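Local coordinates for glutamine amidotransferase domain-containing protein (Streptococcus mutans, PDB 3L7N), which probably transfers the amide nitrogen of glutamine to an acceptor, as class I glutamine amidotransferases do, although its own acceptor is not established, at residues L49-T61 with C91-Y105. Residues are numbered along the deposited sequence; the frame is centred on the assembly and turned at random.
Sequences LILMGGPQSPSST and CLGAQLMGVAYGADY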
ATOM      1  N   LEU A  49       2.645   7.861  -9.404  1.00 23.16           N
ATOM      2  CA  LEU A  49       2.784   6.430  -9.603  1.00 22.15           C
ATOM      3  C   LEU A  49       2.275   5.794  -8.306  1.00 23.71           C
ATOM      4  O   LEU A  49       2.738   6.142  -7.226  1.00 26.49           O
ATOM      5  CB  LEU A  49       4.264   6.088  -9.787  1.00 20.42           C
ATOM      6  CG  LEU A  49       4.658   4.648  -9.956  1.00 21.25           C
ATOM      7  CD1 LEU A  49       4.010   4.031 -11.203  1.00 15.56           C
ATOM      8  CD2 LEU A  49       6.185   4.521 -10.023  1.00 20.23           C
ATOM      9  N   ILE A  50       1.311   4.916  -8.397  1.00 21.76           N
ATOM     10  CA  ILE A  50       0.767   4.292  -7.248  1.00 20.68           C
ATOM     11  C   ILE A  50       0.955   2.847  -7.484  1.00 22.42           C
ATOM     12  O   ILE A  50       0.520   2.352  -8.513  1.00 24.66           O
ATOM     13  CB  ILE A  50      -0.746   4.575  -7.174  1.00 20.52           C
ATOM     14  CG1 ILE A  50      -0.971   6.047  -7.054  1.00 17.66           C
ATOM     15  CG2 ILE A  50      -1.391   3.815  -6.078  1.00 14.27           C
ATOM     16  CD1 ILE A  50      -2.398   6.425  -6.946  1.00 20.88           C
ATOM     17  N   LEU A  51       1.676   2.156  -6.593  1.00 22.29           N
ATOM     18  CA  LEU A  51       1.924   0.720  -6.770  1.00 23.88           C
ATOM     19  C   LEU A  51       1.164   0.010  -5.679  1.00 25.33           C
ATOM     20  O   LEU A  51       1.400   0.274  -4.522  1.00 27.37           O
ATOM     21  CB  LEU A  51       3.447   0.385  -6.612  1.00 23.02           C
ATOM     22  CG  LEU A  51       4.516   1.032  -7.518  1.00 25.04           C
ATOM     23  CD1 LEU A  51       5.134   2.128  -6.832  1.00 27.06           C
ATOM     24  CD2 LEU A  51       5.615   0.042  -7.980  1.00 24.10           C
ATOM     25  N   MET A  52       0.257  -0.901  -6.049  1.00 25.25           N
ATOM     26  CA  MET A  52      -0.580  -1.607  -5.094  1.00 25.82           C
ATOM     27  C   MET A  52       0.055  -2.912  -4.589  1.00 27.50           C
ATOM     28  O   MET A  52       1.122  -3.278  -5.018  1.00 27.96           O
ATOM     29  CB  MET A  52      -1.930  -1.914  -5.731  1.00 26.60           C
ATOM     30  CG  MET A  52      -2.804  -0.668  -5.922  1.00 23.83           C
ATOM     31  SD  MET A  52      -3.257   0.100  -4.376  1.00 26.14           S
ATOM     32  CE  MET A  52      -2.970   1.661  -4.953  1.00 23.97           C
ATOM     33  N   GLY A  53      -0.685  -3.654  -3.741  1.00 28.19           N
ATOM     34  CA  GLY A  53      -0.152  -4.785  -3.038  1.00 27.86           C
ATOM     35  C   GLY A  53       0.031  -5.960  -3.955  1.00 28.75           C
ATOM     36  O   GLY A  53      -0.015  -5.816  -5.172  1.00 29.74           O
ATOM     37  N   GLY A  54       0.308  -7.117  -3.379  1.00 28.68           N
ATOM     38  CA  GLY A  54       0.470  -8.287  -4.136  1.00 30.01           C
ATOM     39  C   GLY A  54       0.838  -9.495  -3.312  1.00 31.73           C
ATOM     40  O   GLY A  54       1.503  -9.388  -2.306  1.00 33.59           O
ATOM     41  N   PRO A  55       0.450 -10.664  -3.772  1.00 33.31           N
ATOM     42  CA  PRO A  55       0.879 -11.872  -3.086  1.00 33.76           C
ATOM     43  C   PRO A  55       2.457 -12.105  -3.118  1.00 34.63           C
ATOM     44  O   PRO A  55       2.939 -12.963  -2.408  1.00 35.81           O
ATOM     45  CB  PRO A  55       0.176 -12.985  -3.884  1.00 32.94           C
ATOM     46  CG  PRO A  55       0.181 -12.475  -5.278  1.00 33.56           C
ATOM     47  CD  PRO A  55      -0.045 -10.953  -5.146  1.00 33.41           C
ATOM     48  N   GLN A  56       3.191 -11.434  -4.026  1.00 33.85           N
ATOM     49  CA  GLN A  56       4.660 -11.634  -4.110  1.00 32.93           C
ATOM     50  C   GLN A  56       5.344 -10.912  -2.966  1.00 34.28           C
ATOM     51  O   GLN A  56       4.715 -10.069  -2.240  1.00 33.87           O
ATOM     52  CB  GLN A  56       5.223 -11.100  -5.427  1.00 31.85           C
ATOM     53  CG  GLN A  56       4.516 -11.583  -6.666  1.00 29.09           C
ATOM     54  CD  GLN A  56       3.228 -10.755  -7.005  1.00 27.13           C
ATOM     55  OE1 GLN A  56       2.720  -9.957  -6.188  1.00 22.27           O
ATOM     56  NE2 GLN A  56       2.706 -10.978  -8.175  1.00 28.69           N
ATOM     57  N   SER A  57       6.614 -11.222  -2.791  1.00 34.77           N
ATOM     58  CA  SER A  57       7.500 -10.427  -1.931  1.00 35.95           C
ATOM     59  C   SER A  57       8.423  -9.643  -2.871  1.00 36.02           C
ATOM     60  O   SER A  57       8.508  -9.984  -4.100  1.00 36.73           O
ATOM     61  CB  SER A  57       8.342 -11.368  -1.019  1.00 35.56           C
ATOM     62  OG  SER A  57       9.500 -11.879  -1.732  1.00 37.16           O
ATOM     63  N   PRO A  58       9.198  -8.631  -2.321  1.00 34.78           N
ATOM     64  CA  PRO A  58      10.149  -7.947  -3.225  1.00 32.86           C
ATOM     65  C   PRO A  58      11.238  -8.869  -3.686  1.00 33.26           C
ATOM     66  O   PRO A  58      12.048  -8.486  -4.481  1.00 34.18           O
ATOM     67  CB  PRO A  58      10.720  -6.856  -2.368  1.00 29.90           C
ATOM     68  CG  PRO A  58       9.720  -6.607  -1.383  1.00 30.21           C
ATOM     69  CD  PRO A  58       9.038  -7.891  -1.070  1.00 33.04           C
ATOM     70  N   SER A  59      11.272 -10.082  -3.189  1.00 34.44           N
ATOM     71  CA  SER A  59      12.337 -10.986  -3.635  1.00 36.72           C
ATOM     72  C   SER A  59      11.846 -12.215  -4.325  1.00 36.86           C
ATOM     73  O   SER A  59      12.646 -12.991  -4.795  1.00 38.33           O
ATOM     74  CB  SER A  59      13.280 -11.372  -2.485  1.00 36.41           C
ATOM     75  OG  SER A  59      12.564 -12.062  -1.489  1.00 36.70           O
ATOM     76  N   SER A  60      10.522 -12.393  -4.393  1.00 36.65           N
ATOM     77  CA  SER A  60       9.913 -13.431  -5.265  1.00 36.48           C
ATOM     78  C   SER A  60      10.574 -13.558  -6.629  1.00 38.29           C
ATOM     79  O   SER A  60      11.021 -12.533  -7.291  1.00 37.27           O
ATOM     80  CB  SER A  60       8.441 -13.196  -5.443  1.00 34.66           C
ATOM     81  OG  SER A  60       7.770 -13.215  -4.216  1.00 32.91           O
ATOM     82  N   THR A  61      10.627 -14.774  -7.076  1.00 39.91           N
ATOM     83  CA  THR A  61      11.406 -15.110  -8.187  1.00 41.96           C
ATOM     84  C   THR A  61      10.479 -15.321  -9.428  1.00 40.95           C
ATOM     85  O   THR A  61       9.305 -15.560  -9.263  1.00 41.47           O
ATOM     86  CB  THR A  61      12.209 -16.366  -7.864  1.00 42.59           C
ATOM     87  OG1 THR A  61      13.242 -16.498  -8.795  1.00 47.94           O
ATOM     88  CG2 THR A  61      11.298 -17.661  -7.905  1.00 44.32           C
ATOM     89  N   CYS A  91       1.299  -2.023   0.763  1.00 31.35           N
ATOM     90  CA  CYS A  91       1.783  -3.348   1.077  1.00 34.90           C
ATOM     91  C   CYS A  91       2.953  -3.731   0.200  1.00 34.32           C
ATOM     92  O   CYS A  91       3.962  -3.125   0.308  1.00 34.01           O
ATOM     93  CB  CYS A  91       0.631  -4.367   1.245  1.00 33.67           C
ATOM     94  SG  CYS A  91       0.674  -5.958   0.506  1.00 49.20           S
ATOM     95  N   LEU A  92       2.845  -4.691  -0.688  1.00 34.75           N
ATOM     96  CA  LEU A  92       4.032  -5.007  -1.522  1.00 32.95           C
ATOM     97  C   LEU A  92       4.600  -3.744  -2.196  1.00 32.05           C
ATOM     98  O   LEU A  92       5.785  -3.516  -2.173  1.00 33.81           O
ATOM     99  CB  LEU A  92       3.753  -6.110  -2.533  1.00 32.04           C
ATOM    100  CG  LEU A  92       4.750  -6.209  -3.687  1.00 29.51           C
ATOM    101  CD1 LEU A  92       6.094  -6.642  -3.217  1.00 25.40           C
ATOM    102  CD2 LEU A  92       4.242  -7.145  -4.757  1.00 28.76           C
ATOM    103  N   GLY A  93       3.743  -2.881  -2.664  1.00 30.65           N
ATOM    104  CA  GLY A  93       4.201  -1.611  -3.183  1.00 31.16           C
ATOM    105  C   GLY A  93       5.068  -0.800  -2.184  1.00 31.04           C
ATOM    106  O   GLY A  93       6.020  -0.128  -2.588  1.00 30.15           O
ATOM    107  N   ALA A  94       4.723  -0.874  -0.871  1.00 30.72           N
ATOM    108  CA  ALA A  94       5.439  -0.111   0.171  1.00 29.84           C
ATOM    109  C   ALA A  94       6.826  -0.742   0.438  1.00 30.79           C
ATOM    110  O   ALA A  94       7.778  -0.056   0.683  1.00 30.43           O
ATOM    111  CB  ALA A  94       4.685  -0.065   1.345  1.00 28.87           C
ATOM    112  N   GLN A  95       6.921  -2.050   0.231  1.00 31.15           N
ATOM    113  CA  GLN A  95       8.144  -2.776   0.405  1.00 29.13           C
ATOM    114  C   GLN A  95       9.091  -2.588  -0.753  1.00 30.00           C
ATOM    115  O   GLN A  95      10.316  -2.566  -0.555  1.00 31.55           O
ATOM    116  CB  GLN A  95       7.837  -4.251   0.652  1.00 28.31           C
ATOM    117  CG  GLN A  95       7.044  -4.429   1.936  1.00 28.88           C
ATOM    118  CD  GLN A  95       6.237  -5.757   2.052  1.00 32.18           C
ATOM    119  OE1 GLN A  95       6.577  -6.790   1.455  1.00 30.43           O
ATOM    120  NE2 GLN A  95       5.185  -5.719   2.880  1.00 34.76           N
ATOM    121  N   LEU A  96       8.559  -2.457  -1.984  1.00 29.03           N
ATOM    122  CA  LEU A  96       9.443  -2.161  -3.122  1.00 27.81           C
ATOM    123  C   LEU A  96       9.966  -0.725  -3.012  1.00 28.15           C
ATOM    124  O   LEU A  96      11.082  -0.451  -3.360  1.00 28.86           O
ATOM    125  CB  LEU A  96       8.753  -2.388  -4.475  1.00 26.96           C
ATOM    126  CG  LEU A  96       8.350  -3.829  -4.798  1.00 27.78           C
ATOM    127  CD1 LEU A  96       7.256  -3.860  -5.789  1.00 27.88           C
ATOM    128  CD2 LEU A  96       9.488  -4.609  -5.299  1.00 26.01           C
ATOM    129  N   MET A  97       9.172   0.182  -2.492  1.00 27.74           N
ATOM    130  CA  MET A  97       9.721   1.483  -2.220  1.00 28.59           C
ATOM    131  C   MET A  97      10.912   1.425  -1.215  1.00 30.33           C
ATOM    132  O   MET A  97      11.963   2.028  -1.459  1.00 30.59           O
ATOM    133  CB  MET A  97       8.676   2.442  -1.772  1.00 27.62           C
ATOM    134  CG  MET A  97       7.683   2.687  -2.804  1.00 25.35           C
ATOM    135  SD  MET A  97       6.568   3.900  -2.274  1.00 33.46           S
ATOM    136  CE  MET A  97       7.610   5.311  -2.299  1.00 28.84           C
ATOM    137  N   GLY A  98      10.781   0.615  -0.159  1.00 29.77           N
ATOM    138  CA  GLY A  98      11.848   0.465   0.766  1.00 30.86           C
ATOM    139  C   GLY A  98      13.141   0.055   0.062  1.00 31.90           C
ATOM    140  O   GLY A  98      14.230   0.717   0.244  1.00 32.13           O
ATOM    141  N   VAL A  99      13.046  -1.019  -0.752  1.00 30.60           N
ATOM    142  CA  VAL A  99      14.179  -1.529  -1.465  1.00 28.15           C
ATOM    143  C   VAL A  99      14.694  -0.472  -2.356  1.00 29.46           C
ATOM    144  O   VAL A  99      15.855  -0.262  -2.414  1.00 30.03           O
ATOM    145  CB  VAL A  99      13.829  -2.782  -2.271  1.00 27.38           C
ATOM    146  CG1 VAL A  99      15.001  -3.252  -3.060  1.00 22.75           C
ATOM    147  CG2 VAL A  99      13.387  -3.854  -1.365  1.00 26.18           C
ATOM    148  N   ALA A 100      13.806   0.251  -3.027  1.00 30.40           N
ATOM    149  CA  ALA A 100      14.261   1.236  -4.011  1.00 31.64           C
ATOM    150  C   ALA A 100      15.134   2.285  -3.343  1.00 32.61           C
ATOM    151  O   ALA A 100      16.041   2.798  -3.943  1.00 33.14           O
ATOM    152  CB  ALA A 100      13.113   1.875  -4.693  1.00 30.64           C
ATOM    153  N   TYR A 101      14.829   2.570  -2.075  1.00 34.57           N
ATOM    154  CA  TYR A 101      15.475   3.657  -1.281  1.00 35.69           C
ATOM    155  C   TYR A 101      16.613   3.141  -0.365  1.00 37.71           C
ATOM    156  O   TYR A 101      17.107   3.899   0.486  1.00 39.16           O
ATOM    157  CB  TYR A 101      14.442   4.354  -0.422  1.00 33.83           C
ATOM    158  CG  TYR A 101      13.692   5.422  -1.165  1.00 35.88           C
ATOM    159  CD1 TYR A 101      14.258   6.665  -1.363  1.00 36.14           C
ATOM    160  CD2 TYR A 101      12.408   5.175  -1.731  1.00 33.31           C
ATOM    161  CE1 TYR A 101      13.566   7.703  -2.049  1.00 33.19           C
ATOM    162  CE2 TYR A 101      11.710   6.198  -2.395  1.00 31.26           C
ATOM    163  CZ  TYR A 101      12.323   7.468  -2.550  1.00 32.83           C
ATOM    164  OH  TYR A 101      11.706   8.473  -3.210  1.00 30.76           O
ATOM    165  N   GLY A 102      17.001   1.849  -0.528  1.00 37.31           N
ATOM    166  CA  GLY A 102      18.208   1.350  -0.009  1.00 37.19           C
ATOM    167  C   GLY A 102      18.042   0.381   1.127  1.00 39.77           C
ATOM    168  O   GLY A 102      19.001  -0.127   1.617  1.00 43.27           O
ATOM    169  N   ALA A 103      16.833   0.067   1.535  1.00 40.71           N
ATOM    170  CA  ALA A 103      16.644  -0.866   2.637  1.00 40.71           C
ATOM    171  C   ALA A 103      15.859  -2.092   2.277  1.00 41.94           C
ATOM    172  O   ALA A 103      14.805  -1.992   1.760  1.00 42.96           O
ATOM    173  CB  ALA A 103      15.967  -0.194   3.719  1.00 39.64           C
ATOM    174  N   ASP A 104      16.351  -3.260   2.600  1.00 20.00           N
ATOM    175  CA  ASP A 104      15.615  -4.462   2.311  1.00 20.00           C
ATOM    176  C   ASP A 104      14.567  -4.806   3.318  1.00 20.00           C
ATOM    177  O   ASP A 104      14.648  -4.436   4.450  1.00 47.55           O
ATOM    178  CB  ASP A 104      16.514  -5.651   2.074  1.00 20.00           C
ATOM    179  CG  ASP A 104      15.819  -6.711   1.265  1.00 20.00           C
ATOM    180  OD1 ASP A 104      14.610  -6.608   1.116  1.00 20.00           O
ATOM    181  OD2 ASP A 104      16.448  -7.642   0.758  1.00 20.00           O
ATOM    182  N   TYR A 105      13.571  -5.530   2.859  1.00 44.01           N
ATOM    183  CA  TYR A 105      12.306  -5.669   3.519  1.00 42.97           C
ATOM    184  C   TYR A 105      12.388  -6.639   4.642  1.00 43.34           C
ATOM    185  O   TYR A 105      13.258  -7.438   4.671  1.00 42.89           O
ATOM    186  CB  TYR A 105      11.237  -6.083   2.503  1.00 42.20           C
ATOM    187  CG  TYR A 105      11.256  -7.520   2.097  1.00 35.91           C
ATOM    188  CD1 TYR A 105      10.469  -8.436   2.724  1.00 30.70           C
ATOM    189  CD2 TYR A 105      12.059  -7.954   1.092  1.00 30.30           C
ATOM    190  CE1 TYR A 105      10.485  -9.702   2.367  1.00 27.38           C
ATOM    191  CE2 TYR A 105      12.073  -9.228   0.752  1.00 31.87           C
ATOM    192  CZ  TYR A 105      11.276 -10.088   1.387  1.00 30.37           C
ATOM    193  OH  TYR A 105      11.295 -11.376   1.055  1.00 31.24           O
TER
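Pro58 is the main bump on the loop that follows strand 48-51, and it fills a hollow whose wall is made by Leu92, Gln95, Leu96 and Val99 along one flank of helix 92-100, with Tyr105 closing the side. The pyrrolidine ring lies over the phenol: Pro58 CD sits 3.7 Å from the centroid of the Tyr105 ring, 10° off its normal, a CH-pi contact. Pro58 CG meets Gln95 CB at 3.6 Å, while its CB reaches Leu96 CD2 at 3.9 Å and, more loosely, Val99 CG2. At the ring edge Ser59 OG, in the plane of the phenol, shares a 2.9 Å hydrogen bond with Tyr105 OH, joining the loop to the phenol at its hydroxyl end. The loop is folded into a type I turn from Ser57 to Ser60, with Pro58 at its second position, and Ser57 OG accepts from Ser59 N in an ST turn.

A second bump points the other way. Leu92, with CG anti to the backbone N (chi1 162°), pushes its forked end into the arch of residues 54-58: CD2 meets Gln56 OE1 at 3.5 Å and CD1 lies against Pro58 N. Deeper in, side chains give way to backbone, and Gly93, having no side chain, lets Leu51 O lie 3.6 Å from its CA. Cys91 at the N-cap rests its SG 3.8 Å from Gly53 CA. The turn from strand 86-90 into helix 92-100, with Cys91 and Gly93, is consistent with the nucleophile elbow of class I glutamine amidotransferases; in relatives, a backbone N-H of the loop equivalent to Gly53-Gly54 commonly forms the oxyanion hole with that of the residue after the nucleophile.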